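Local coordinates for mbGIPC protein (PDB 6X1X) that probably binds short peptide motifs, such as C-terminal tails of partner proteins, through its PDZ domain in cell signalling, at residues V9-D14 and S39-V44; I53-G58 and T83-E88. All coordinates share one frame; numbering follows the deposited sequence. Where two conformers were deposited one is given.

Contact 1. Residues V9-D14 and S39-V44; sequences VKVIKD and SIMSRV
In this PDZ domain the first strand of the fold packs its Val9 and Val11 against the segment 39-44, which closes in a type I turn from Met41 to Val44 in the connection between strands 31-35 and 52-56. Val11 is gripped from two directions. Its CG1, set anti to the backbone N (chi1 178°), touches Ile40 CG2 at 3.6 Å, while the other branch, CG2, meets Val44 CG2 at 3.8 Å and the thioether, Met41 SD, at 4.0 Å. Two residues earlier, on the same side of the strand, Val9 CG1 reaches Val44 CG1 at 3.6 Å. Valine's beta-branched side chain suits a strand and here gives Val11 one methyl for Ile40 and one for Val44; in Met41 the bend at chi3 turns CE toward Val9. Toward Asp14 the contact turns polar. The carboxylate slides past Ile40 in the opposite direction, with Asp14 OD2 3.4 Å from Ile40 CG1. The same oxygen accepts from a water at 2.7 Å, which in turn accepts from Arg43 NH2, while Arg43 NH1 forms a salt bridge with Asp38. Ser39 OG accepts from Ser42 N at 3.0 Å, an ST motif, and Ser39 N donates back to Ser42 OG. Met41 extends inward to Leu18, Ile35 and Val47, and Val11 pairs through its backbone with Phe82 of strand 81-87.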
loop_
_atom_site.group_PDB
_atom_site.type_symbol
_atom_site.label_atom_id
_atom_site.label_comp_id
_atom_site.label_asym_id
_atom_site.label_seq_id
_atom_site.Cartn_x
_atom_site.Cartn_y
_atom_site.Cartn_z
ATOM N N VAL A 9 -5.368 0.584 6.607
ATOM C CA VAL A 9 -4.135 0.006 7.116
ATOM C C VAL A 9 -3.486 1.077 7.985
ATOM O O VAL A 9 -3.270 2.202 7.523
ATOM C CB VAL A 9 -3.217 -0.400 5.952
ATOM C CG1 VAL A 9 -1.914 -0.909 6.452
ATOM C CG2 VAL A 9 -3.896 -1.456 5.091
ATOM N N LYS A 10 -3.211 0.759 9.250
ATOM C CA LYS A 10 -2.548 1.687 10.161
ATOM C C LYS A 10 -1.279 1.025 10.661
ATOM O O LYS A 10 -1.343 -0.028 11.301
ATOM C CB LYS A 10 -3.444 2.075 11.337
ATOM C CG LYS A 10 -2.857 3.182 12.185
ATOM C CD LYS A 10 -3.935 3.943 12.946
ATOM C CE LYS A 10 -3.856 3.676 14.439
ATOM N NZ LYS A 10 -4.693 4.629 15.232
ATOM N N VAL A 11 -0.138 1.666 10.395
ATOM C CA VAL A 11 1.176 1.031 10.409
ATOM C C VAL A 11 2.142 1.952 11.131
ATOM O O VAL A 11 2.088 3.172 10.962
ATOM C CB VAL A 11 1.683 0.791 8.967
ATOM C CG1 VAL A 11 3.059 0.183 8.969
ATOM C CG2 VAL A 11 0.747 -0.103 8.230
ATOM N N ILE A 12 3.053 1.377 11.902
ATOM C CA ILE A 12 4.162 2.132 12.474
ATOM C C ILE A 12 5.387 1.920 11.596
ATOM O O ILE A 12 5.828 0.784 11.389
ATOM C CB ILE A 12 4.442 1.715 13.923
ATOM C CG1 ILE A 12 3.252 2.098 14.800
ATOM C CG2 ILE A 12 5.705 2.382 14.413
ATOM C CD1 ILE A 12 3.465 1.851 16.269
ATOM N N LYS A 13 5.948 3.014 11.088
ATOM C CA LYS A 13 7.142 2.929 10.251
ATOM C C LYS A 13 8.344 2.923 11.185
ATOM O O LYS A 13 8.943 3.962 11.464
ATOM C CB LYS A 13 7.180 4.088 9.267
ATOM C CG LYS A 13 8.333 3.996 8.288
ATOM C CD LYS A 13 8.297 5.130 7.273
ATOM C CE LYS A 13 9.522 5.087 6.385
ATOM N NZ LYS A 13 9.594 6.256 5.468
ATOM N N ASP A 14 8.709 1.736 11.676
ATOM C CA ASP A 14 9.713 1.642 12.733
ATOM C C ASP A 14 11.142 1.666 12.216
ATOM O O ASP A 14 12.074 1.737 13.028
ATOM C CB ASP A 14 9.496 0.390 13.591
ATOM C CG ASP A 14 9.738 -0.897 12.826
ATOM O OD1 ASP A 14 10.910 -1.214 12.548
ATOM O OD2 ASP A 14 8.767 -1.616 12.522
ATOM N N SER A 39 9.032 -8.324 6.785
ATOM C CA SER A 39 9.088 -6.874 6.703
ATOM C C SER A 39 7.931 -6.284 7.488
ATOM O O SER A 39 7.010 -6.989 7.914
ATOM C CB SER A 39 9.014 -6.393 5.249
ATOM O OG SER A 39 7.748 -6.682 4.667
ATOM N N ILE A 40 7.968 -4.964 7.656
ATOM C CA ILE A 40 6.851 -4.284 8.299
ATOM C C ILE A 40 5.547 -4.625 7.584
ATOM O O ILE A 40 4.535 -4.955 8.213
ATOM C CB ILE A 40 7.106 -2.769 8.336
ATOM C CG1 ILE A 40 8.279 -2.449 9.271
ATOM C CG2 ILE A 40 5.855 -2.048 8.782
ATOM C CD1 ILE A 40 8.775 -1.022 9.153
ATOM N N MET A 41 5.548 -4.573 6.253
ATOM C CA MET A 41 4.287 -4.767 5.551
ATOM C C MET A 41 3.897 -6.234 5.420
ATOM O O MET A 41 2.702 -6.532 5.324
ATOM C CB MET A 41 4.281 -4.024 4.217
ATOM C CG MET A 41 4.384 -2.499 4.372
ATOM S SD MET A 41 3.071 -1.665 5.309
ATOM C CE MET A 41 1.635 -2.135 4.352
ATOM N N SER A 42 4.850 -7.168 5.438
ATOM C CA SER A 42 4.446 -8.573 5.492
ATOM C C SER A 42 3.711 -8.881 6.790
ATOM O O SER A 42 2.881 -9.799 6.835
ATOM C CB SER A 42 5.632 -9.515 5.316
ATOM O OG SER A 42 6.447 -9.542 6.472
ATOM N N ARG A 43 3.978 -8.110 7.841
ATOM C CA ARG A 43 3.346 -8.316 9.138
ATOM C C ARG A 43 2.007 -7.609 9.277
ATOM O O ARG A 43 1.316 -7.808 10.292
ATOM C CB ARG A 43 4.291 -7.907 10.273
ATOM C CG ARG A 43 5.418 -8.901 10.471
ATOM C CD ARG A 43 6.287 -8.551 11.664
ATOM N NE ARG A 43 7.217 -7.463 11.389
ATOM C CZ ARG A 43 8.409 -7.637 10.832
ATOM N NH1 ARG A 43 8.805 -8.844 10.476
ATOM N NH2 ARG A 43 9.202 -6.596 10.630
ATOM N N VAL A 44 1.598 -6.816 8.295
ATOM C CA VAL A 44 0.304 -6.144 8.360
ATOM C C VAL A 44 -0.779 -7.127 7.922
ATOM O O VAL A 44 -0.742 -7.664 6.811
ATOM C CB VAL A 44 0.301 -4.876 7.497
ATOM C CG1 VAL A 44 -1.104 -4.308 7.397
ATOM C CG2 VAL A 44 1.263 -3.838 8.075
HETATM O O HOH W 1 9.240 -4.222 12.361
#

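Contact 2. Residues I53-G58 and T83-E88; sequences IAKING and TMICVE
Strands 53-56 and 83-87 run antiparallel at 164° with their axes 4.6 Å apart, and Ala54 and Lys55 both face Ile85 in a classic beta bulge within the central sheet of the PDZ fold. Ile85 O takes two donors there: Ala54 N at 2.8 Å, nearly in line with the carbonyl, and Lys55 N in a weak bond. Ile85 N returns a bond to Lys55 O, and beyond it the non-hydrogen-bonded pair Ile56-Met84 carries CA-H...O contacts from Met84 CA to Lys55 O and from Ile56 CA to Thr83 O. The register shifts by one between Ile53 and Lys55, and Ala54, whose small CB lies against Val87 CG2 at 3.9 Å, fits beside Ile85 O, which takes both bonds. On the buried face Met84 sends CG anti to its backbone N (chi1 -173°), where CG touches Ile53 CG2 at 3.8 Å and lies 4.1 Å from Ile56 CG1. Methionine's unbranched, flexible chain also brings SD to 4.0 Å from Ile53 CG2, while the beta-branched isoleucines suit strand positions and both reach Val69 of helix 66-75. Ile56 and Met84 point the same way side by side. On the other face Lys55 CB rests on Ile85 CG1, while the extended lysine chain leads its ammonium away from the strand. Asn57 ends the pairing at positive phi, a conformation asparagine tolerates well. Its N donates to Thr83 O at 2.8 Å, and its side chain folds back, OD1 accepting from Thr83 N at 3.0 Å with a nearly straight N-H...O angle of 173°.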
loop_
_atom_site.group_PDB
_atom_site.type_symbol
_atom_site.label_atom_id
_atom_site.label_comp_id
_atom_site.label_asym_id
_atom_site.label_seq_id
_atom_site.Cartn_x
_atom_site.Cartn_y
_atom_site.Cartn_z
ATOM N N ILE A 53 -3.193 1.259 -3.881
ATOM C CA ILE A 53 -3.028 2.251 -2.825
ATOM C C ILE A 53 -3.870 3.460 -3.202
ATOM O O ILE A 53 -3.519 4.221 -4.110
ATOM C CB ILE A 53 -1.554 2.612 -2.610
ATOM C CG1 ILE A 53 -0.779 1.360 -2.210
ATOM C CG2 ILE A 53 -1.438 3.694 -1.536
ATOM C CD1 ILE A 53 0.725 1.556 -2.156
ATOM N N ALA A 54 -4.981 3.652 -2.501
ATOM C CA ALA A 54 -5.914 4.719 -2.837
ATOM C C ALA A 54 -5.587 6.027 -2.135
ATOM O O ALA A 54 -5.767 7.101 -2.724
ATOM C CB ALA A 54 -7.343 4.296 -2.490
ATOM N N LYS A 55 -5.132 5.954 -0.887
ATOM C CA LYS A 55 -4.829 7.139 -0.094
ATOM C C LYS A 55 -3.710 6.817 0.881
ATOM O O LYS A 55 -3.567 5.679 1.331
ATOM C CB LYS A 55 -6.026 7.616 0.741
ATOM C CG LYS A 55 -7.249 8.011 -0.049
ATOM C CD LYS A 55 -8.241 8.799 0.789
ATOM C CE LYS A 55 -9.446 9.187 -0.057
ATOM N NZ LYS A 55 -10.466 9.933 0.728
ATOM N N ILE A 56 -2.940 7.843 1.229
ATOM C CA ILE A 56 -2.015 7.798 2.352
ATOM C C ILE A 56 -2.293 9.023 3.200
ATOM O O ILE A 56 -2.308 10.142 2.677
ATOM C CB ILE A 56 -0.547 7.797 1.894
ATOM C CG1 ILE A 56 -0.220 6.513 1.139
ATOM C CG2 ILE A 56 0.381 7.985 3.096
ATOM C CD1 ILE A 56 1.070 6.621 0.341
ATOM N N ASN A 57 -2.552 8.811 4.490
ATOM C CA ASN A 57 -2.804 9.911 5.421
ATOM C C ASN A 57 -3.847 10.886 4.876
ATOM O O ASN A 57 -3.705 12.109 4.981
ATOM C CB ASN A 57 -1.506 10.621 5.803
ATOM C CG ASN A 57 -0.616 9.757 6.653
ATOM O OD1 ASN A 57 -1.105 8.946 7.436
ATOM N ND2 ASN A 57 0.697 9.916 6.503
ATOM N N GLY A 58 -4.900 10.337 4.274
ATOM C CA GLY A 58 -6.004 11.129 3.772
ATOM C C GLY A 58 -5.803 11.759 2.411
ATOM O O GLY A 58 -6.749 12.360 1.882
ATOM N N THR A 83 -1.456 6.036 8.007
ATOM C CA THR A 83 -2.619 5.303 7.536
ATOM C C THR A 83 -2.591 5.232 6.015
ATOM O O THR A 83 -2.153 6.165 5.340
ATOM C CB THR A 83 -3.917 5.945 8.040
ATOM O OG1 THR A 83 -3.972 5.840 9.466
ATOM C CG2 THR A 83 -5.140 5.251 7.461
ATOM N N MET A 84 -3.038 4.101 5.480
ATOM C CA MET A 84 -3.060 3.878 4.048
ATOM C C MET A 84 -4.368 3.180 3.733
ATOM O O MET A 84 -4.738 2.219 4.418
ATOM C CB MET A 84 -1.862 3.010 3.652
ATOM C CG MET A 84 -1.669 2.834 2.165
ATOM S SD MET A 84 -0.045 2.128 1.840
ATOM C CE MET A 84 -0.147 0.571 2.724
ATOM N N ILE A 85 -5.094 3.689 2.750
ATOM C CA ILE A 85 -6.314 3.050 2.284
ATOM C C ILE A 85 -5.943 2.210 1.079
ATOM O O ILE A 85 -5.421 2.733 0.084
ATOM C CB ILE A 85 -7.393 4.081 1.927
ATOM C CG1 ILE A 85 -7.668 4.998 3.118
ATOM C CG2 ILE A 85 -8.660 3.373 1.488
ATOM C CD1 ILE A 85 -8.186 4.280 4.340
ATOM N N CYS A 86 -6.181 0.909 1.181
ATOM C CA CYS A 86 -5.891 -0.036 0.121
ATOM C C CYS A 86 -7.202 -0.594 -0.411
ATOM O O CYS A 86 -8.179 -0.740 0.329
ATOM C CB CYS A 86 -5.003 -1.170 0.635
ATOM S SG CYS A 86 -3.348 -0.610 1.116
ATOM N N VAL A 87 -7.230 -0.877 -1.709
ATOM C CA VAL A 87 -8.415 -1.413 -2.367
ATOM C C VAL A 87 -8.035 -2.725 -3.030
ATOM O O VAL A 87 -7.085 -2.779 -3.818
ATOM C CB VAL A 87 -8.993 -0.428 -3.396
ATOM C CG1 VAL A 87 -10.244 -1.008 -4.027
ATOM C CG2 VAL A 87 -9.299 0.908 -2.739
ATOM N N GLU A 88 -8.761 -3.770 -2.704
ATOM C CA GLU A 88 -8.476 -5.073 -3.278
ATOM C C GLU A 88 -9.071 -5.163 -4.678
ATOM O O GLU A 88 -10.198 -4.714 -4.907
ATOM C CB GLU A 88 -9.099 -6.168 -2.421
ATOM C CG GLU A 88 -8.659 -6.158 -0.981
ATOM C CD GLU A 88 -9.023 -7.442 -0.263
ATOM O OE1 GLU A 88 -9.397 -8.418 -0.951
ATOM O OE2 GLU A 88 -8.932 -7.476 0.983
#

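How the contacts relate
Contacts 1 and 2 share one sheet, since strand 6-12 pairs with one edge of strand 81-87 and strand 52-56 with the other. Contact 2 is a strand-to-strand join held by main-chain bonds, with a buried apolar face under helix 66-75; contact 1 joins the outer strand to a turn by side chains, with a water bridge where it meets solvent. Each grades from buried to exposed, but contact 2 lies nearer the middle of the chain. They meet directly: Val9 O lies 2.8 Å from Met84 N, a probable hydrogen bond, and in the conformer given Met41 CE packs on Met84 CE, carrying the apolar layer from one to the other.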